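Local coordinates for protein PncC family amidohydrolase (Enterobacter asburiae, PDB 6L19) that probably hydrolyses the amide of nicotinamide mononucleotide to the nicotinic acid form, as in the PncC amidohydrolases related to the CinA C-terminal domain, at residues K40-L45 against V155-L159. The protein carries 3 engineered substitutions. Residues are numbered along the deposited sequence.
Sequences KLSVAL and VHFSL
Two right-handed alpha-helical segments, 40-45 and 155-159, cross at -59°, their local axes 10.3 Å apart at closest approach. The backbones draw nearest at Leu41 and Val155, whose CA atoms are 5.5 Å apart. No hydrogen bond joins the segments; apolar bumps fill shallow hollows, burying 246 Å² in all. Val155 (chi1 t) points at helix 40-45 and drops into the dip formed by Lys40, Leu41 and Ala44: Val155 CG2 lies 3.8 Å from both Lys40 CB and Leu41 N, and Val155 CG1 is 4.4 Å from Ala44 CB. Small Ala44 thus leaves room for the valine. In return Leu41 leaves its backbone sideways, and its t,p rotamer carries CD1 into the hollow between Val155, Ser158 and Leu159, one helical turn of the partner: Leu41 CD1 stands 4.3 Å from Val155 CG1, 3.6 Å from Ser158 OG and 3.8 Å from Leu159 CD2. Ser158 (chi1 p) folds its hydroxyl back on its own helix, OG donating to Val155 O at 2.8 Å. Leu159 (m,t) packs along the turn from Leu41 to Leu45, with Leu159 CD2 4.0 Å from Leu45 CD2 and Leu159 CD1 4.5 Å from Ala44 CB. Such interdigitation is characteristic of neighbouring helices covering one face of an alpha/beta sheet. Glu34 accepts hydrogen bonds from Leu41 N and Ser42 N, and Ser42 OG bonds Gly38 O of the second subunit. On the sheet side, Leu41 and Leu45 rest on Thr32 of strand 30-35, while Leu41 and Ser158 meet Ile108 of strand 104-110; Val12 of helix 12-25 touches Ala44 and Leu159.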
loop_
_atom_site.group_PDB
_atom_site.type_symbol
_atom_site.label_atom_id
_atom_site.label_comp_id
_atom_site.label_asym_id
_atom_site.label_seq_id
_atom_site.Cartn_x
_atom_site.Cartn_y
_atom_site.Cartn_z
ATOM N N LYS A 40 6.081 -2.480 -1.351
ATOM C CA LYS A 40 7.194 -2.022 -2.178
ATOM C C LYS A 40 6.739 -1.667 -3.589
ATOM O O LYS A 40 7.298 -0.751 -4.202
ATOM C CB LYS A 40 8.294 -3.083 -2.216
ATOM C CG LYS A 40 9.089 -3.162 -0.906
ATOM C CD LYS A 40 10.556 -2.970 -1.142
ATOM C CE LYS A 40 11.327 -2.897 0.177
ATOM N NZ LYS A 40 12.046 -1.587 0.267
ATOM N N LEU A 41 5.730 -2.364 -4.126
ATOM C CA LEU A 41 5.243 -2.009 -5.465
ATOM C C LEU A 41 4.596 -0.625 -5.453
ATOM O O LEU A 41 4.854 0.209 -6.329
ATOM C CB LEU A 41 4.258 -3.068 -5.976
ATOM C CG LEU A 41 3.570 -2.772 -7.313
ATOM C CD1 LEU A 41 4.587 -2.560 -8.428
ATOM C CD2 LEU A 41 2.577 -3.898 -7.656
ATOM N N SER A 42 3.758 -0.366 -4.453
ATOM C CA SER A 42 3.167 0.959 -4.286
ATOM C C SER A 42 4.240 2.044 -4.173
ATOM O O SER A 42 4.145 3.099 -4.817
ATOM C CB SER A 42 2.279 0.959 -3.044
ATOM O OG SER A 42 1.640 2.205 -2.910
ATOM N N VAL A 43 5.267 1.801 -3.351
ATOM C CA VAL A 43 6.337 2.784 -3.171
ATOM C C VAL A 43 7.013 3.075 -4.499
ATOM O O VAL A 43 7.265 4.235 -4.847
ATOM C CB VAL A 43 7.354 2.301 -2.120
ATOM C CG1 VAL A 43 8.647 3.131 -2.210
ATOM C CG2 VAL A 43 6.744 2.392 -0.720
ATOM N N ALA A 44 7.315 2.022 -5.263
ATOM C CA ALA A 44 7.923 2.224 -6.569
ATOM C C ALA A 44 7.052 3.122 -7.439
ATOM O O ALA A 44 7.553 4.059 -8.064
ATOM C CB ALA A 44 8.172 0.879 -7.250
ATOM N N LEU A 45 5.740 2.873 -7.471
ATOM C CA LEU A 45 4.866 3.660 -8.340
ATOM C C LEU A 45 4.695 5.088 -7.827
ATOM O O LEU A 45 4.530 6.016 -8.624
ATOM C CB LEU A 45 3.496 2.972 -8.477
ATOM C CG LEU A 45 3.597 1.682 -9.283
ATOM C CD1 LEU A 45 2.376 0.765 -9.034
ATOM C CD2 LEU A 45 3.792 2.006 -10.766
ATOM N N VAL A 155 8.572 -7.291 -7.498
ATOM C CA VAL A 155 8.232 -5.926 -7.899
ATOM C C VAL A 155 8.719 -5.655 -9.321
ATOM O O VAL A 155 7.989 -5.120 -10.163
ATOM C CB VAL A 155 8.822 -4.902 -6.909
ATOM C CG1 VAL A 155 8.723 -3.488 -7.481
ATOM C CG2 VAL A 155 8.159 -4.987 -5.540
ATOM N N HIS A 156 9.973 -6.001 -9.602
ATOM C CA HIS A 156 10.535 -5.744 -10.925
ATOM C C HIS A 156 9.765 -6.504 -12.002
ATOM O O HIS A 156 9.459 -5.959 -13.070
ATOM C CB HIS A 156 12.019 -6.147 -10.923
ATOM C CG HIS A 156 12.778 -5.709 -12.133
ATOM N ND1 HIS A 156 12.778 -6.424 -13.314
ATOM C CD2 HIS A 156 13.585 -4.641 -12.339
ATOM C CE1 HIS A 156 13.537 -5.804 -14.201
ATOM N NE2 HIS A 156 14.031 -4.713 -13.639
ATOM N N PHE A 157 9.429 -7.765 -11.727
ATOM C CA PHE A 157 8.744 -8.580 -12.725
ATOM C C PHE A 157 7.334 -8.059 -12.990
ATOM O O PHE A 157 6.897 -7.982 -14.146
ATOM C CB PHE A 157 8.720 -10.030 -12.246
ATOM C CG PHE A 157 8.043 -10.990 -13.192
ATOM C CD1 PHE A 157 8.695 -11.448 -14.328
ATOM C CD2 PHE A 157 6.778 -11.475 -12.914
ATOM C CE1 PHE A 157 8.079 -12.366 -15.195
ATOM C CE2 PHE A 157 6.163 -12.397 -13.762
ATOM C CZ PHE A 157 6.814 -12.835 -14.909
ATOM N N SER A 158 6.613 -7.680 -11.934
ATOM C CA SER A 158 5.255 -7.179 -12.113
ATOM C C SER A 158 5.242 -5.953 -13.024
ATOM O O SER A 158 4.329 -5.786 -13.838
ATOM C CB SER A 158 4.644 -6.860 -10.750
ATOM O OG SER A 158 5.213 -5.689 -10.167
ATOM N N LEU A 159 6.269 -5.104 -12.921
ATOM C CA LEU A 159 6.329 -3.885 -13.731
ATOM C C LEU A 159 6.830 -4.175 -15.138
ATOM O O LEU A 159 6.306 -3.630 -16.117
ATOM C CB LEU A 159 7.237 -2.840 -13.062
ATOM C CG LEU A 159 6.764 -2.286 -11.708
ATOM C CD1 LEU A 159 7.878 -1.524 -10.984
ATOM C CD2 LEU A 159 5.542 -1.370 -11.930
#